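Local coordinates for signal recognition particle 19 kDa protein (Pyrococcus furiosus, PDB 3DLV) that probably binds 7S RNA directly and mediates binding of the 54 kDa subunit in the archaeal signal recognition particle, which targets nascent membrane proteins to the membrane, at residues 12-17 with 29-34. Numbering follows the deposited sequence.
Sequences DSRLSR and VESPRV
Asp12 OD1 is gripped by two backbone amides, Ser31 N (3.1 Å) and Arg14 N (3.0 Å), which approach from opposite faces of the carboxylate plane. With CG anti to the backbone N (chi1 -173°), the Asp12 carboxylate lies against Pro32, whose CD sits 3.4 Å from Asp12 CG. The second carboxylate oxygen, Asp12 OD2, forms a salt bridge with Arg14 NH1 at 2.7 Å. The bond from Arg14 N makes an Asx turn, superimposed on a type I beta turn from Asp12 to Leu15, within the long loop that joins strand 3-6 to helix 34-43. An asparagine in place of Asp12 would probably weaken the hold on the Arg14 guanidinium, whose charge would lose its mate. Bent at chi2 and chi3, the Arg14 chain crosses Glu30 at about a right angle, Arg14 CD packing 3.4 Å from Glu30 CG, while Ser31 OG lies over one face of the guanidinium. Next to this polar cluster a single backbone bridge pairs Asp12 with Val29, Ser13 N donating to Val29 O at 2.9 Å. Val29 itself points away from Asp12 and Ser13 and packs on Ile92, Arg93 and Arg96 of helix 81-100.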
loop_
_atom_site.group_PDB
_atom_site.type_symbol
_atom_site.label_atom_id
_atom_site.label_comp_id
_atom_site.label_asym_id
_atom_site.label_seq_id
_atom_site.Cartn_x
_atom_site.Cartn_y
_atom_site.Cartn_z
ATOM N N ASP A 12 0.598 -4.327 -4.836
ATOM C CA ASP A 12 1.992 -4.574 -5.178
ATOM C C ASP A 12 2.114 -5.053 -6.625
ATOM O O ASP A 12 1.634 -6.140 -6.981
ATOM C CB ASP A 12 2.592 -5.596 -4.206
ATOM C CG ASP A 12 4.097 -5.775 -4.386
ATOM O OD1 ASP A 12 4.662 -5.255 -5.375
ATOM O OD2 ASP A 12 4.717 -6.441 -3.530
ATOM N N SER A 13 2.759 -4.232 -7.455
ATOM C CA SER A 13 2.835 -4.477 -8.893
ATOM C C SER A 13 3.729 -5.659 -9.240
ATOM O O SER A 13 3.702 -6.147 -10.369
ATOM C CB SER A 13 3.322 -3.224 -9.633
ATOM O OG SER A 13 4.587 -2.813 -9.150
ATOM N N ARG A 14 4.509 -6.124 -8.269
ATOM C CA ARG A 14 5.367 -7.277 -8.480
ATOM C C ARG A 14 4.560 -8.562 -8.509
ATOM O O ARG A 14 5.039 -9.578 -9.004
ATOM C CB ARG A 14 6.404 -7.397 -7.366
ATOM C CG ARG A 14 7.252 -6.167 -7.155
ATOM C CD ARG A 14 7.644 -6.069 -5.695
ATOM N NE ARG A 14 8.128 -7.343 -5.180
ATOM C CZ ARG A 14 7.965 -7.754 -3.927
ATOM N NH1 ARG A 14 7.312 -6.995 -3.059
ATOM N NH2 ARG A 14 8.442 -8.932 -3.545
ATOM N N LEU A 15 3.345 -8.519 -7.964
ATOM C CA LEU A 15 2.549 -9.727 -7.772
ATOM C C LEU A 15 1.492 -9.950 -8.831
ATOM O O LEU A 15 1.025 -9.013 -9.473
ATOM C CB LEU A 15 1.860 -9.696 -6.404
ATOM C CG LEU A 15 2.798 -9.607 -5.204
ATOM C CD1 LEU A 15 1.999 -9.601 -3.901
ATOM C CD2 LEU A 15 3.799 -10.750 -5.231
ATOM N N SER A 16 1.095 -11.211 -8.974
ATOM C CA SER A 16 -0.024 -11.590 -9.827
ATOM C C SER A 16 -1.320 -11.425 -9.046
ATOM O O SER A 16 -1.287 -11.279 -7.826
ATOM C CB SER A 16 0.127 -13.043 -10.260
ATOM O OG SER A 16 0.060 -13.912 -9.136
ATOM N N ARG A 17 -2.454 -11.445 -9.744
ATOM C CA ARG A 17 -3.748 -11.339 -9.078
ATOM C C ARG A 17 -4.007 -12.566 -8.211
ATOM O O ARG A 17 -4.539 -12.452 -7.106
ATOM C CB ARG A 17 -4.877 -11.115 -10.090
ATOM C CG ARG A 17 -4.691 -9.850 -10.926
ATOM C CD ARG A 17 -5.960 -9.458 -11.674
ATOM N NE ARG A 17 -7.006 -8.997 -10.764
ATOM C CZ ARG A 17 -7.225 -7.722 -10.453
ATOM N NH1 ARG A 17 -6.473 -6.766 -10.981
ATOM N NH2 ARG A 17 -8.199 -7.404 -9.612
ATOM N N VAL A 29 2.154 -0.251 -7.283
ATOM C CA VAL A 29 3.556 0.120 -7.105
ATOM C C VAL A 29 4.382 -1.074 -6.633
ATOM O O VAL A 29 3.859 -2.003 -6.006
ATOM C CB VAL A 29 3.726 1.285 -6.101
ATOM C CG1 VAL A 29 3.156 2.585 -6.668
ATOM C CG2 VAL A 29 3.072 0.942 -4.771
ATOM N N GLU A 30 5.674 -1.045 -6.939
ATOM C CA GLU A 30 6.571 -2.120 -6.533
ATOM C C GLU A 30 6.897 -2.074 -5.040
ATOM O O GLU A 30 7.316 -1.040 -4.519
ATOM C CB GLU A 30 7.865 -2.064 -7.346
ATOM C CG GLU A 30 8.889 -3.097 -6.910
ATOM C CD GLU A 30 10.142 -3.077 -7.752
ATOM O OE1 GLU A 30 10.227 -2.242 -8.677
ATOM O OE2 GLU A 30 11.044 -3.898 -7.483
ATOM N N SER A 31 6.714 -3.208 -4.369
ATOM C CA SER A 31 7.029 -3.366 -2.943
ATOM C C SER A 31 6.519 -2.238 -2.047
ATOM O O SER A 31 7.316 -1.529 -1.433
ATOM C CB SER A 31 8.543 -3.526 -2.730
ATOM O OG SER A 31 9.025 -4.735 -3.290
ATOM N N PRO A 32 5.190 -2.074 -1.950
ATOM C CA PRO A 32 4.658 -1.037 -1.055
ATOM C C PRO A 32 4.982 -1.376 0.399
ATOM O O PRO A 32 4.678 -2.479 0.850
ATOM C CB PRO A 32 3.137 -1.108 -1.271
ATOM C CG PRO A 32 2.909 -2.083 -2.402
ATOM C CD PRO A 32 4.136 -2.915 -2.542
ATOM N N ARG A 33 5.588 -0.443 1.125
ATOM C CA ARG A 33 5.907 -0.684 2.530
ATOM C C ARG A 33 4.757 -0.238 3.424
ATOM O O ARG A 33 4.014 0.672 3.073
ATOM C CB ARG A 33 7.177 0.067 2.921
ATOM C CG ARG A 33 8.449 -0.434 2.259
ATOM C CD ARG A 33 9.472 0.683 2.233
ATOM N NE ARG A 33 9.278 1.582 3.366
ATOM C CZ ARG A 33 9.681 2.847 3.402
ATOM N NH1 ARG A 33 10.310 3.373 2.360
ATOM N NH2 ARG A 33 9.450 3.585 4.479
ATOM N N VAL A 34 4.610 -0.876 4.581
ATOM C CA VAL A 34 3.559 -0.488 5.517
ATOM C C VAL A 34 3.611 1.000 5.850
ATOM O O VAL A 34 2.587 1.677 5.872
ATOM C CB VAL A 34 3.637 -1.291 6.826
ATOM C CG1 VAL A 34 2.704 -0.683 7.862
ATOM C CG2 VAL A 34 3.296 -2.750 6.571
#